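Local coordinates for GAF domain/HD domain protein (Geobacter sulfurreducens, PDB 3EEA) that is of unknown function but is tentatively assigned phosphatase activity, this chain being the GAF domain of a longer protein that also carries an HD domain, at residues T31-V36 with G53-F58; L107-V112 with F125-R130; M114-Q119 with A150-S155. All coordinates share one frame; numbering follows the deposited sequence.

Contact 1. Residues T31-V36 with G53-F58; sequences TRWIAV and GLPASF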
loop_
_atom_site.group_PDB
_atom_site.type_symbol
_atom_site.label_atom_id
_atom_site.label_comp_id
_atom_site.label_asym_id
_atom_site.label_seq_id
_atom_site.Cartn_x
_atom_site.Cartn_y
_atom_site.Cartn_z
ATOM N N THR A 31 7.967 13.778 2.221
ATOM C CA THR A 31 8.669 13.619 3.487
ATOM C C THR A 31 10.169 13.845 3.279
ATOM O O THR A 31 10.697 13.604 2.172
ATOM C CB THR A 31 8.479 12.147 4.030
ATOM O OG1 THR A 31 9.221 11.225 3.211
ATOM C CG2 THR A 31 7.057 11.733 3.993
ATOM N N ARG A 32 10.862 14.312 4.306
ATOM C CA ARG A 32 12.317 14.374 4.256
ATOM C C ARG A 32 12.945 12.984 4.476
ATOM O O ARG A 32 13.872 12.542 3.755
ATOM C CB ARG A 32 12.766 15.363 5.288
ATOM C CG ARG A 32 14.250 15.614 5.374
ATOM C CD ARG A 32 14.519 16.492 6.540
ATOM N NE ARG A 32 15.947 16.653 6.755
ATOM C CZ ARG A 32 16.697 17.552 6.110
ATOM N NH1 ARG A 32 16.158 18.339 5.175
ATOM N NH2 ARG A 32 17.996 17.632 6.375
ATOM N N TRP A 33 12.472 12.293 5.498
ATOM C CA TRP A 33 12.942 10.945 5.743
ATOM C C TRP A 33 11.928 10.127 6.541
ATOM O O TRP A 33 10.932 10.692 7.049
ATOM C CB TRP A 33 14.262 10.960 6.473
ATOM C CG TRP A 33 14.383 11.751 7.680
ATOM C CD1 TRP A 33 15.172 12.885 7.821
ATOM C CD2 TRP A 33 13.927 11.427 9.029
ATOM N NE1 TRP A 33 15.132 13.324 9.098
ATOM C CE2 TRP A 33 14.389 12.461 9.874
ATOM C CE3 TRP A 33 13.100 10.425 9.571
ATOM C CZ2 TRP A 33 14.099 12.508 11.243
ATOM C CZ3 TRP A 33 12.801 10.465 10.949
ATOM C CH2 TRP A 33 13.284 11.518 11.766
ATOM N N ILE A 34 12.181 8.823 6.551
ATOM C CA ILE A 34 11.409 7.786 7.237
ATOM C C ILE A 34 12.371 6.867 7.975
ATOM O O ILE A 34 13.425 6.497 7.443
ATOM C CB ILE A 34 10.568 6.920 6.243
ATOM C CG1 ILE A 34 9.762 7.847 5.342
ATOM C CG2 ILE A 34 9.722 5.884 7.020
ATOM C CD1 ILE A 34 8.774 7.166 4.337
ATOM N N ALA A 35 12.056 6.574 9.231
ATOM C CA ALA A 35 12.873 5.730 10.071
ATOM C C ALA A 35 11.981 4.655 10.710
ATOM O O ALA A 35 11.027 5.002 11.414
ATOM C CB ALA A 35 13.560 6.570 11.148
ATOM N N VAL A 36 12.286 3.374 10.469
ATOM C CA VAL A 36 11.469 2.282 10.920
ATOM C C VAL A 36 12.224 1.505 11.965
ATOM O O VAL A 36 13.404 1.214 11.773
ATOM C CB VAL A 36 11.064 1.308 9.740
ATOM C CG1 VAL A 36 10.152 0.166 10.305
ATOM C CG2 VAL A 36 10.444 2.104 8.602
ATOM N N GLY A 53 16.208 8.262 3.293
ATOM C CA GLY A 53 16.347 9.694 3.220
ATOM C C GLY A 53 17.109 10.431 4.294
ATOM O O GLY A 53 17.105 11.657 4.298
ATOM N N LEU A 54 17.732 9.738 5.248
ATOM C CA LEU A 54 18.468 10.457 6.284
ATOM C C LEU A 54 19.724 11.057 5.626
ATOM O O LEU A 54 20.286 10.436 4.729
ATOM C CB LEU A 54 18.948 9.507 7.389
ATOM C CG LEU A 54 17.968 8.975 8.411
ATOM C CD1 LEU A 54 18.640 7.932 9.324
ATOM C CD2 LEU A 54 17.383 10.129 9.213
ATOM N N PRO A 55 20.157 12.234 6.086
ATOM C CA PRO A 55 21.467 12.718 5.672
ATOM C C PRO A 55 22.519 11.701 6.062
ATOM O O PRO A 55 22.435 11.126 7.152
ATOM C CB PRO A 55 21.648 14.007 6.472
ATOM C CG PRO A 55 20.338 14.402 6.881
ATOM C CD PRO A 55 19.514 13.164 7.022
ATOM N N ALA A 56 23.467 11.467 5.160
ATOM C CA ALA A 56 24.457 10.405 5.295
ATOM C C ALA A 56 25.195 10.435 6.641
ATOM O O ALA A 56 25.514 9.367 7.204
ATOM C CB ALA A 56 25.465 10.477 4.147
ATOM N N SER A 57 25.469 11.637 7.149
ATOM C CA SER A 57 26.149 11.758 8.431
ATOM C C SER A 57 25.333 11.170 9.584
ATOM O O SER A 57 25.909 10.755 10.580
ATOM C CB SER A 57 26.496 13.214 8.746
ATOM O OG SER A 57 25.330 13.996 8.892
ATOM N N PHE A 58 24.004 11.109 9.453
ATOM C CA PHE A 58 23.172 10.571 10.543
ATOM C C PHE A 58 22.888 9.060 10.442
ATOM O O PHE A 58 22.335 8.451 11.367
ATOM C CB PHE A 58 21.890 11.379 10.670
ATOM C CG PHE A 58 22.109 12.773 11.165
ATOM C CD1 PHE A 58 22.526 13.000 12.479
ATOM C CD2 PHE A 58 21.912 13.870 10.320
ATOM C CE1 PHE A 58 22.742 14.296 12.949
ATOM C CE2 PHE A 58 22.114 15.178 10.785
ATOM C CZ PHE A 58 22.527 15.384 12.109
#

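Contact 2. Residues L107-V112 with F125-R130; sequences LCVLAV and FMARTR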
loop_
_atom_site.group_PDB
_atom_site.type_symbol
_atom_site.label_atom_id
_atom_site.label_comp_id
_atom_site.label_asym_id
_atom_site.label_seq_id
_atom_site.Cartn_x
_atom_site.Cartn_y
_atom_site.Cartn_z
ATOM N N LEU A 107 12.316 20.008 12.422
ATOM C CA LEU A 107 11.433 19.000 11.812
ATOM C C LEU A 107 10.043 18.902 12.451
ATOM O O LEU A 107 9.884 19.196 13.621
ATOM C CB LEU A 107 12.147 17.632 11.849
ATOM C CG LEU A 107 13.515 17.477 11.170
ATOM C CD1 LEU A 107 14.180 16.103 11.484
ATOM C CD2 LEU A 107 13.484 17.630 9.662
ATOM N N CYS A 108 9.035 18.581 11.635
ATOM C CA CYS A 108 7.730 18.138 12.088
ATOM C C CYS A 108 7.858 16.598 12.081
ATOM O O CYS A 108 8.271 16.050 11.054
ATOM C CB CYS A 108 6.662 18.598 11.083
ATOM S SG CYS A 108 5.049 17.824 11.391
ATOM N N VAL A 109 7.537 15.919 13.191
ATOM C CA VAL A 109 7.724 14.436 13.269
ATOM C C VAL A 109 6.439 13.705 13.610
ATOM O O VAL A 109 5.751 14.024 14.581
ATOM C CB VAL A 109 8.852 14.006 14.217
ATOM C CG1 VAL A 109 8.975 12.447 14.219
ATOM C CG2 VAL A 109 10.196 14.714 13.853
ATOM N N LEU A 110 6.079 12.775 12.730
ATOM C CA LEU A 110 4.939 11.951 12.923
ATOM C C LEU A 110 5.422 10.561 13.362
ATOM O O LEU A 110 6.258 9.961 12.687
ATOM C CB LEU A 110 4.139 11.865 11.647
ATOM C CG LEU A 110 2.976 10.913 11.616
ATOM C CD1 LEU A 110 1.818 11.408 12.495
ATOM C CD2 LEU A 110 2.511 10.707 10.153
ATOM N N ALA A 111 4.888 10.080 14.473
ATOM C CA ALA A 111 5.228 8.761 15.054
ATOM C C ALA A 111 4.011 7.837 14.938
ATOM O O ALA A 111 2.982 8.087 15.569
ATOM C CB ALA A 111 5.602 8.951 16.510
ATOM N N VAL A 112 4.122 6.788 14.140
ATOM C CA VAL A 112 3.026 5.875 13.883
ATOM C C VAL A 112 3.407 4.467 14.367
ATOM O O VAL A 112 4.342 3.828 13.834
ATOM C CB VAL A 112 2.635 5.827 12.414
ATOM C CG1 VAL A 112 1.470 4.858 12.215
ATOM C CG2 VAL A 112 2.254 7.238 11.915
ATOM N N PHE A 125 8.611 6.428 11.974
ATOM C CA PHE A 125 8.703 7.870 12.146
ATOM C C PHE A 125 8.946 8.548 10.786
ATOM O O PHE A 125 9.757 8.073 9.969
ATOM C CB PHE A 125 9.818 8.188 13.071
ATOM C CG PHE A 125 9.708 7.501 14.423
ATOM C CD1 PHE A 125 8.934 8.053 15.421
ATOM C CD2 PHE A 125 10.325 6.270 14.655
ATOM C CE1 PHE A 125 8.833 7.418 16.668
ATOM C CE2 PHE A 125 10.235 5.624 15.896
ATOM C CZ PHE A 125 9.463 6.191 16.890
ATOM N N MET A 126 8.220 9.612 10.538
ATOM C CA MET A 126 8.281 10.353 9.269
ATOM C C MET A 126 8.509 11.795 9.626
ATOM O O MET A 126 7.960 12.265 10.606
ATOM C CB MET A 126 6.993 10.189 8.498
ATOM C CG MET A 126 6.817 8.691 8.033
ATOM S SD MET A 126 5.319 8.421 7.115
ATOM C CE MET A 126 5.584 9.327 5.652
ATOM N N ALA A 127 9.372 12.465 8.857
ATOM C CA ALA A 127 9.780 13.822 9.177
ATOM C C ALA A 127 9.748 14.678 7.929
ATOM O O ALA A 127 10.062 14.206 6.841
ATOM C CB ALA A 127 11.226 13.830 9.769
ATOM N N ARG A 128 9.384 15.924 8.124
ATOM C CA ARG A 128 9.724 16.973 7.172
ATOM C C ARG A 128 10.044 18.294 7.883
ATOM O O ARG A 128 9.788 18.456 9.099
ATOM C CB ARG A 128 8.697 17.101 6.045
ATOM C CG ARG A 128 7.370 17.167 6.400
ATOM C CD ARG A 128 6.515 16.880 5.152
ATOM N NE ARG A 128 5.217 17.404 5.373
ATOM C CZ ARG A 128 4.063 17.021 4.825
ATOM N NH1 ARG A 128 3.003 17.664 5.236
ATOM N NH2 ARG A 128 3.929 16.044 3.951
ATOM N N THR A 129 10.681 19.216 7.147
ATOM C CA THR A 129 11.156 20.437 7.785
ATOM C C THR A 129 9.962 21.244 8.159
ATOM O O THR A 129 8.938 21.177 7.477
ATOM C CB THR A 129 12.119 21.227 6.890
ATOM O OG1 THR A 129 11.523 21.408 5.601
ATOM C CG2 THR A 129 13.431 20.436 6.742
ATOM N N ARG A 130 10.095 21.982 9.259
ATOM C CA ARG A 130 9.000 22.718 9.884
ATOM C C ARG A 130 8.490 23.937 9.113
ATOM O O ARG A 130 7.488 24.522 9.513
ATOM C CB ARG A 130 9.423 23.228 11.266
ATOM C CG ARG A 130 9.668 22.159 12.290
ATOM C CD ARG A 130 10.021 22.787 13.628
ATOM N NE ARG A 130 8.825 23.357 14.250
ATOM C CZ ARG A 130 8.628 24.638 14.558
ATOM N NH1 ARG A 130 9.545 25.559 14.330
ATOM N NH2 ARG A 130 7.476 24.994 15.112
#

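Contact 3. Residues M114-Q119 with A150-S155; sequences MVVRTQ and AALVVS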
loop_
_atom_site.group_PDB
_atom_site.type_symbol
_atom_site.label_atom_id
_atom_site.label_comp_id
_atom_site.label_asym_id
_atom_site.label_seq_id
_atom_site.Cartn_x
_atom_site.Cartn_y
_atom_site.Cartn_z
ATOM N N MET A 114 3.382 0.528 14.756
ATOM C CA MET A 114 2.975 -0.667 13.964
ATOM C C MET A 114 2.172 -1.542 14.924
ATOM O O MET A 114 2.712 -2.117 15.869
ATOM C CB MET A 114 4.201 -1.405 13.424
ATOM C CG MET A 114 5.121 -0.583 12.530
ATOM S SD MET A 114 6.644 -1.509 11.968
ATOM C CE MET A 114 5.864 -3.034 11.559
ATOM N N VAL A 115 0.861 -1.589 14.720
ATOM C CA VAL A 115 -0.036 -2.273 15.617
ATOM C C VAL A 115 -0.738 -3.420 14.867
ATOM O O VAL A 115 -1.246 -3.255 13.717
ATOM C CB VAL A 115 -1.122 -1.304 16.105
ATOM C CG1 VAL A 115 -2.129 -2.026 16.984
ATOM C CG2 VAL A 115 -0.510 -0.122 16.828
ATOM N N VAL A 116 -0.717 -4.572 15.499
ATOM C CA VAL A 116 -1.439 -5.734 15.020
ATOM C C VAL A 116 -2.295 -6.211 16.148
ATOM O O VAL A 116 -1.788 -6.616 17.237
ATOM C CB VAL A 116 -0.478 -6.841 14.563
ATOM C CG1 VAL A 116 -1.240 -8.104 14.089
ATOM C CG2 VAL A 116 0.316 -6.297 13.438
ATOM N N ARG A 117 -3.594 -6.078 15.875
ATOM C CA ARG A 117 -4.655 -6.279 16.826
ATOM C C ARG A 117 -4.372 -5.327 17.970
ATOM O O ARG A 117 -4.384 -4.100 17.731
ATOM C CB ARG A 117 -4.772 -7.758 17.185
ATOM C CG ARG A 117 -5.575 -8.440 16.074
ATOM C CD ARG A 117 -5.396 -9.930 15.983
ATOM N NE ARG A 117 -6.329 -10.425 14.965
ATOM C CZ ARG A 117 -6.207 -11.570 14.298
ATOM N NH1 ARG A 117 -5.180 -12.386 14.525
ATOM N NH2 ARG A 117 -7.125 -11.900 13.395
ATOM N N THR A 118 -4.040 -5.832 19.147
ATOM C CA THR A 118 -3.860 -4.914 20.285
ATOM C C THR A 118 -2.405 -4.596 20.619
ATOM O O THR A 118 -2.145 -3.859 21.586
ATOM C CB THR A 118 -4.478 -5.536 21.557
ATOM O OG1 THR A 118 -3.702 -6.673 21.940
ATOM C CG2 THR A 118 -5.929 -5.957 21.305
ATOM N N GLN A 119 -1.478 -5.209 19.877
ATOM C CA GLN A 119 -0.064 -5.208 20.197
ATOM C C GLN A 119 0.779 -4.285 19.291
ATOM O O GLN A 119 0.573 -4.257 18.089
ATOM C CB GLN A 119 0.447 -6.626 20.048
ATOM C CG GLN A 119 -0.214 -7.574 21.065
ATOM C CD GLN A 119 0.082 -7.139 22.493
ATOM O OE1 GLN A 119 -0.795 -6.614 23.212
ATOM N NE2 GLN A 119 1.333 -7.324 22.909
ATOM N N ALA A 150 1.399 -3.299 6.494
ATOM C CA ALA A 150 2.738 -3.829 6.628
ATOM C C ALA A 150 2.899 -4.523 7.950
ATOM O O ALA A 150 3.522 -5.623 8.013
ATOM C CB ALA A 150 3.846 -2.684 6.453
ATOM N N ALA A 151 2.333 -3.960 9.030
ATOM C CA ALA A 151 2.426 -4.561 10.336
ATOM C C ALA A 151 1.803 -5.954 10.369
ATOM O O ALA A 151 2.373 -6.878 10.967
ATOM C CB ALA A 151 1.768 -3.646 11.444
ATOM N N LEU A 152 0.655 -6.129 9.725
ATOM C CA LEU A 152 -0.029 -7.413 9.723
ATOM C C LEU A 152 0.806 -8.494 8.998
ATOM O O LEU A 152 0.988 -9.658 9.474
ATOM C CB LEU A 152 -1.369 -7.230 9.030
ATOM C CG LEU A 152 -2.237 -8.425 8.794
ATOM C CD1 LEU A 152 -2.510 -9.126 10.133
ATOM C CD2 LEU A 152 -3.581 -7.815 8.169
ATOM N N VAL A 153 1.353 -8.086 7.869
ATOM C CA VAL A 153 2.232 -8.948 7.079
ATOM C C VAL A 153 3.461 -9.358 7.893
ATOM O O VAL A 153 3.810 -10.565 7.938
ATOM C CB VAL A 153 2.683 -8.284 5.756
ATOM C CG1 VAL A 153 3.729 -9.201 5.026
ATOM C CG2 VAL A 153 1.466 -8.080 4.780
ATOM N N VAL A 154 4.128 -8.373 8.477
ATOM C CA VAL A 154 5.369 -8.593 9.276
ATOM C C VAL A 154 5.060 -9.505 10.444
ATOM O O VAL A 154 5.803 -10.456 10.718
ATOM C CB VAL A 154 6.029 -7.270 9.751
ATOM C CG1 VAL A 154 7.181 -7.574 10.794
ATOM C CG2 VAL A 154 6.623 -6.528 8.520
ATOM N N SER A 155 3.906 -9.301 11.072
ATOM C CA SER A 155 3.544 -10.129 12.217
ATOM C C SER A 155 3.360 -11.587 11.788
ATOM O O SER A 155 3.911 -12.486 12.438
ATOM C CB SER A 155 2.347 -9.579 12.954
ATOM O OG SER A 155 1.161 -9.978 12.327
#

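Contact 1. Residues T31-V36 with G53-F58
Leu54 lays one methyl, CD2, over a face of the Trp33 indole: the methyl stands 3.6 Å from the centroid of the five-membered ring and only 6° off its normal, a CH-pi contact centred on that ring rather than on the whole indole. CG of Trp33 lies between the backbone N and the carbonyl carbon (chi1 51°). At the base of the side chain, Trp33 CB rests 3.6 Å from Gly53 C. A side chain on Gly53 would run into Arg32 O, and the positive phi of this residue also calls for glycine. Pro55 continues the apolar surface, its CD 4.4 Å from Trp33 CD1. Arg32 reaches out extended until NH2 is 4.0 Å from Pro55 CG, the two side chains crossing at about a right angle. Arg32 and Trp33 together face Ala127 of strand 119-129 in a classic beta bulge. Arg32, Trp33, Leu54 and Pro55 all belong to the pocket holding a polyether, probably from the crystallisation liquor. The segments thus meet by CH-pi and van der Waals contact, and the polar group at this wall is the Arg32 guanidinium, whose NH2 bonds weakly to a polyether oxygen.

Contact 2. Residues L107-V112 with F125-R130
Phe125 and Ala111 form a non-hydrogen-bonded pair in the antiparallel hairpin of strands 107-116 and 119-129, part of the central sheet of the GAF fold. From its backbone, Phe125 sends CB to 4.0 Å from Leu110 O. CG is anti to the carbonyl carbon (chi1 -56°), and from it the ring reaches Ala111: CD1 and CE1 both lie 3.6 Å from Ala111 CB. The ring also meets that of Tyr37, the planes nearly perpendicular, and Leu75 of helix 73-81. An alanine at Phe125 would probably leave Ala111 CB without its aromatic neighbour and open a gap in the polyether-holding pocket. Val109 and Ala127 continue the same face, Val109 CG2 lying 4.3 Å from Ala127 CB. Met126 and Leu110 turn to the other face, toward helix 137-158, as does Arg128, whose guanidinium forms a salt bridge with Glu139, bonds Lys30 O and makes a cation-pi contact with Phe135. Two pairs of backbone bonds, Cys108 with Arg128 and Leu110 with Met126, zip the strands; the shortest joins Cys108 N to Arg128 O at 2.6 Å. Past the strand end, Arg130, whose NE bonds Thr88 O, sets its CG 3.3 Å from Leu107 O.

Contact 3. Residues M114-Q119 with A150-S155
Val116 meets the flat peptide group between Ala151 and Leu152: its CG2 methyl stands over one face of that peptide, 3.3 Å from Ala151 O. A second planar group, the Gln119 side-chain amide, is met at its edge, where Thr118 OG1 donates in plane to a lone pair of Gln119 OE1 at 3.2 Å. This bond lies within the type II' turn from Val116 to Gln119, which the backbone closes with a reciprocal pair of hydrogen bonds between those two residues.

The two methyls of Val116 divide the work. CG2 also touches Ala151 CB at 3.6 Å, whereas CG1 meets Ser155 OG, 3.5 Å away. That hydroxyl is folded back on its own helix and donates to Leu152 O at 2.9 Å, tilted 29° from the carbonyl plane, so the polar atom facing the valine already has a partner. Met114 adds the other grip: its CB lies 3.9 Å from Ala151 CB, and the bend at chi3 (44°) brings CE back to 4.0 Å from Ala151 CA. A residue as small as Ala151 lets the helix come close, the axes of strand 114-116 and helix 150-155 approaching to 7.3 Å at 64°.

Around this core, Val154 packs on helix 14-28, while Leu152 and Val153 touch Met157 and His156 of the second subunit and Val115 touches its Leu11. The contact therefore packs helix 137-158 against the hairpin end of strand 107-116, beside the N-terminal helix and next to the dimer interface, the helix-on-sheet layer typical of GAF domains.

How the contacts relate
From the N terminus, contact 1 comes first, closing the short excursion through strands 33-39 and 46-52 before contact 2 opens. Contact 2 then closes the hairpin that follows, but contact 3 starts inside that hairpin, on the strand 107-116 it shares, and ends on helix 137-158; contacts 2 and 3 therefore cross, whereas contact 1 stands in series with both. Contacts 1 and 2 touch within the sheet, where Arg32 N and Ala35 N probably bond to Ala127 O and Phe125 O, and both line the polyether pocket. Contact 3 lies on the opposite side of the chain's centre, joining the same sheet to the C-terminal helix.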